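PDB 1O5K: 4-hydroxy-tetrahydrodipicolinate synthase from Thermotoga maritima, which probably catalyses the condensation of pyruvate with L-aspartate-beta-semialdehyde to 4-hydroxy-tetrahydrodipicolinate, a step of lysine biosynthesis. Local coordinates for residues 35-40 with 73-78. Residue numbers count along the deposited sequence, not the author numbering.
With CA (calcium ion), chain C.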
loop_
_atom_site.group_PDB
_atom_site.type_symbol
_atom_site.label_atom_id
_atom_site.label_comp_id
_atom_site.label_asym_id
_atom_site.label_seq_id
_atom_site.Cartn_x
_atom_site.Cartn_y
_atom_site.Cartn_z
ATOM N N TYR A 35 6.349 -35.666 15.518
ATOM C CA TYR A 35 7.165 -35.192 14.363
ATOM C C TYR A 35 7.450 -36.349 13.425
ATOM O O TYR A 35 7.269 -36.238 12.199
ATOM C CB TYR A 35 8.459 -34.618 14.877
ATOM C CG TYR A 35 9.329 -34.030 13.820
ATOM C CD1 TYR A 35 8.898 -32.943 13.091
ATOM C CD2 TYR A 35 10.542 -34.610 13.490
ATOM C CE1 TYR A 35 9.703 -32.363 12.106
ATOM C CE2 TYR A 35 11.342 -34.054 12.492
ATOM C CZ TYR A 35 10.917 -32.955 11.794
ATOM O OH TYR A 35 11.707 -32.391 10.802
ATOM N N GLU A 36 7.888 -37.472 13.985
ATOM C CA GLU A 36 8.248 -38.620 13.152
ATOM C C GLU A 36 7.050 -39.153 12.320
ATOM O O GLU A 36 7.227 -39.502 11.137
ATOM C CB GLU A 36 8.919 -39.705 13.984
ATOM C CG GLU A 36 9.062 -41.010 13.232
ATOM C CD GLU A 36 10.015 -41.990 13.883
ATOM O OE1 GLU A 36 10.098 -43.109 13.344
ATOM O OE2 GLU A 36 10.676 -41.635 14.892
ATOM N N ARG A 37 5.848 -39.147 12.902
ATOM C CA ARG A 37 4.611 -39.486 12.173
ATOM C C ARG A 37 4.369 -38.551 10.987
ATOM O O ARG A 37 3.907 -38.981 9.916
ATOM C CB ARG A 37 3.362 -39.402 13.075
ATOM C CG ARG A 37 3.176 -40.526 14.044
ATOM C CD ARG A 37 1.711 -40.632 14.622
ATOM N NE ARG A 37 1.286 -39.471 15.423
ATOM C CZ ARG A 37 1.387 -39.381 16.759
ATOM N NH1 ARG A 37 1.899 -40.383 17.477
ATOM N NH2 ARG A 37 0.970 -38.284 17.392
ATOM N N LEU A 38 4.636 -37.275 11.205
ATOM C CA LEU A 38 4.465 -36.265 10.176
ATOM C C LEU A 38 5.505 -36.445 9.062
ATOM O O LEU A 38 5.153 -36.357 7.889
ATOM C CB LEU A 38 4.516 -34.859 10.778
ATOM C CG LEU A 38 4.136 -33.748 9.824
ATOM C CD1 LEU A 38 2.755 -34.041 9.187
ATOM C CD2 LEU A 38 4.166 -32.355 10.499
ATOM N N VAL A 39 6.762 -36.705 9.428
ATOM C CA VAL A 39 7.817 -36.926 8.417
ATOM C C VAL A 39 7.423 -38.145 7.577
ATOM O O VAL A 39 7.455 -38.075 6.373
ATOM C CB VAL A 39 9.185 -37.111 9.053
ATOM C CG1 VAL A 39 10.252 -37.549 8.017
ATOM C CG2 VAL A 39 9.605 -35.814 9.774
ATOM N N ARG A 40 6.970 -39.224 8.215
ATOM C CA ARG A 40 6.588 -40.422 7.460
ATOM C C ARG A 40 5.429 -40.145 6.462
ATOM O O ARG A 40 5.455 -40.599 5.313
ATOM C CB ARG A 40 6.271 -41.583 8.393
ATOM C CG ARG A 40 7.512 -42.058 9.152
ATOM C CD ARG A 40 7.281 -43.294 10.064
ATOM N NE ARG A 40 8.515 -43.522 10.822
ATOM C CZ ARG A 40 9.641 -44.025 10.304
ATOM N NH1 ARG A 40 9.697 -44.415 9.029
ATOM N NH2 ARG A 40 10.727 -44.155 11.064
ATOM N N ARG A 73 17.281 -35.831 14.141
ATOM C CA ARG A 73 16.205 -36.810 14.027
ATOM C C ARG A 73 15.593 -36.833 12.611
ATOM O O ARG A 73 15.235 -37.880 12.124
ATOM C CB ARG A 73 15.117 -36.583 15.068
ATOM C CG ARG A 73 14.074 -37.703 15.136
ATOM C CD ARG A 73 14.742 -39.084 15.435
ATOM N NE ARG A 73 13.874 -40.238 15.222
ATOM C CZ ARG A 73 14.314 -41.498 15.006
ATOM N NH1 ARG A 73 15.612 -41.780 14.935
ATOM N NH2 ARG A 73 13.449 -42.494 14.839
ATOM N N THR A 74 15.497 -35.678 11.945
ATOM C CA THR A 74 14.957 -35.619 10.591
ATOM C C THR A 74 15.870 -36.403 9.653
ATOM O O THR A 74 15.423 -37.272 8.884
ATOM C CB THR A 74 14.870 -34.182 10.119
ATOM O OG1 THR A 74 14.109 -33.414 11.075
ATOM C CG2 THR A 74 14.116 -34.133 8.792
ATOM N N LEU A 75 17.172 -36.141 9.766
ATOM C CA LEU A 75 18.151 -36.897 8.931
ATOM C C LEU A 75 18.071 -38.402 9.159
ATOM O O LEU A 75 18.172 -39.185 8.201
ATOM C CB LEU A 75 19.551 -36.339 9.116
ATOM C CG LEU A 75 19.803 -34.932 8.619
ATOM C CD1 LEU A 75 20.991 -34.324 9.372
ATOM C CD2 LEU A 75 20.033 -34.921 7.083
ATOM N N GLU A 76 17.907 -38.820 10.409
ATOM C CA GLU A 76 17.739 -40.225 10.773
ATOM C C GLU A 76 16.505 -40.874 10.143
ATOM O O GLU A 76 16.599 -41.933 9.544
ATOM C CB GLU A 76 17.662 -40.388 12.290
ATOM C CG GLU A 76 19.010 -40.154 12.945
ATOM C CD GLU A 76 18.942 -40.099 14.464
ATOM O OE1 GLU A 76 20.015 -39.922 15.091
ATOM O OE2 GLU A 76 17.842 -40.222 15.025
ATOM N N ILE A 77 15.350 -40.227 10.240
ATOM C CA ILE A 77 14.128 -40.798 9.633
ATOM C C ILE A 77 14.137 -40.878 8.103
ATOM O O ILE A 77 13.691 -41.851 7.518
ATOM C CB ILE A 77 12.904 -39.979 10.049
ATOM C CG1 ILE A 77 12.709 -40.060 11.545
ATOM C CG2 ILE A 77 11.653 -40.513 9.320
ATOM C CD1 ILE A 77 11.804 -38.935 12.042
ATOM N N VAL A 78 14.666 -39.859 7.462
ATOM C CA VAL A 78 14.639 -39.728 5.988
ATOM C C VAL A 78 15.589 -40.676 5.288
ATOM O O VAL A 78 15.410 -41.003 4.072
ATOM C CB VAL A 78 14.913 -38.238 5.597
ATOM C CG1 VAL A 78 15.160 -38.046 4.126
ATOM C CG2 VAL A 78 13.714 -37.313 6.046
HETATM CA CA CA C . 17.581 -44.026 9.793
HETATM O O HOH W 1 11.231 -39.690 16.673
HETATM O O HOH W 2 12.308 -44.019 7.995
HETATM O O HOH W 3 20.012 -43.008 8.727
HETATM O O HOH W 4 15.593 -45.213 9.454
HETATM O O HOH W 5 16.153 -44.269 11.631
#
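Two neighbouring helices on the outside of the TIM barrel meet here, as expected where successive beta-alpha units wrap round a parallel sheet; the axes of segments 35-40 and 73-78 run at 45° and approach to 10.3 Å. Ile-77 fills the middle of the interface: its beta-branched, conformationally restricted side chain spreads two arms from CB, so that CD1 lies 3.6 Å from Glu-36 CB and CG2 3.5 Å from Val-39 CG1, about one helical turn further on. The compact Val-39 also meets Val-78, CG1 to CG2 at 4.0 Å. Below this apolar layer, toward the barrel, the long Tyr-35 carries a polar group across the gap and donates from OH to Thr-74 OG1 at 2.6 Å; that small hydroxyl is in turn bonded to Leu-70 O. On the solvent side, long charged chains form a salt-bridge network. Glu-36 takes Arg-73 NH2 at OE2 (2.9 Å) and Arg-40 NH2 at OE1 (2.6 Å), while Arg-73 NH1 holds Glu-76 OE2 at 2.7 Å. Water 1 links Glu-36 OE2 to Arg-73 NE, and the Arg-40 guanidinium lays a face over Ile-77 CG2. Glu-76 uses its backbone O, 2.3 Å from the calcium ion, to bind the metal together with Asp-79. Beneath both helices lies strand 49-52: Tyr-35 touches Val-52, Val-78 touches Leu-50 and Thr-74 touches both, while Thr-74 also reaches Val-84 of strand 84-87.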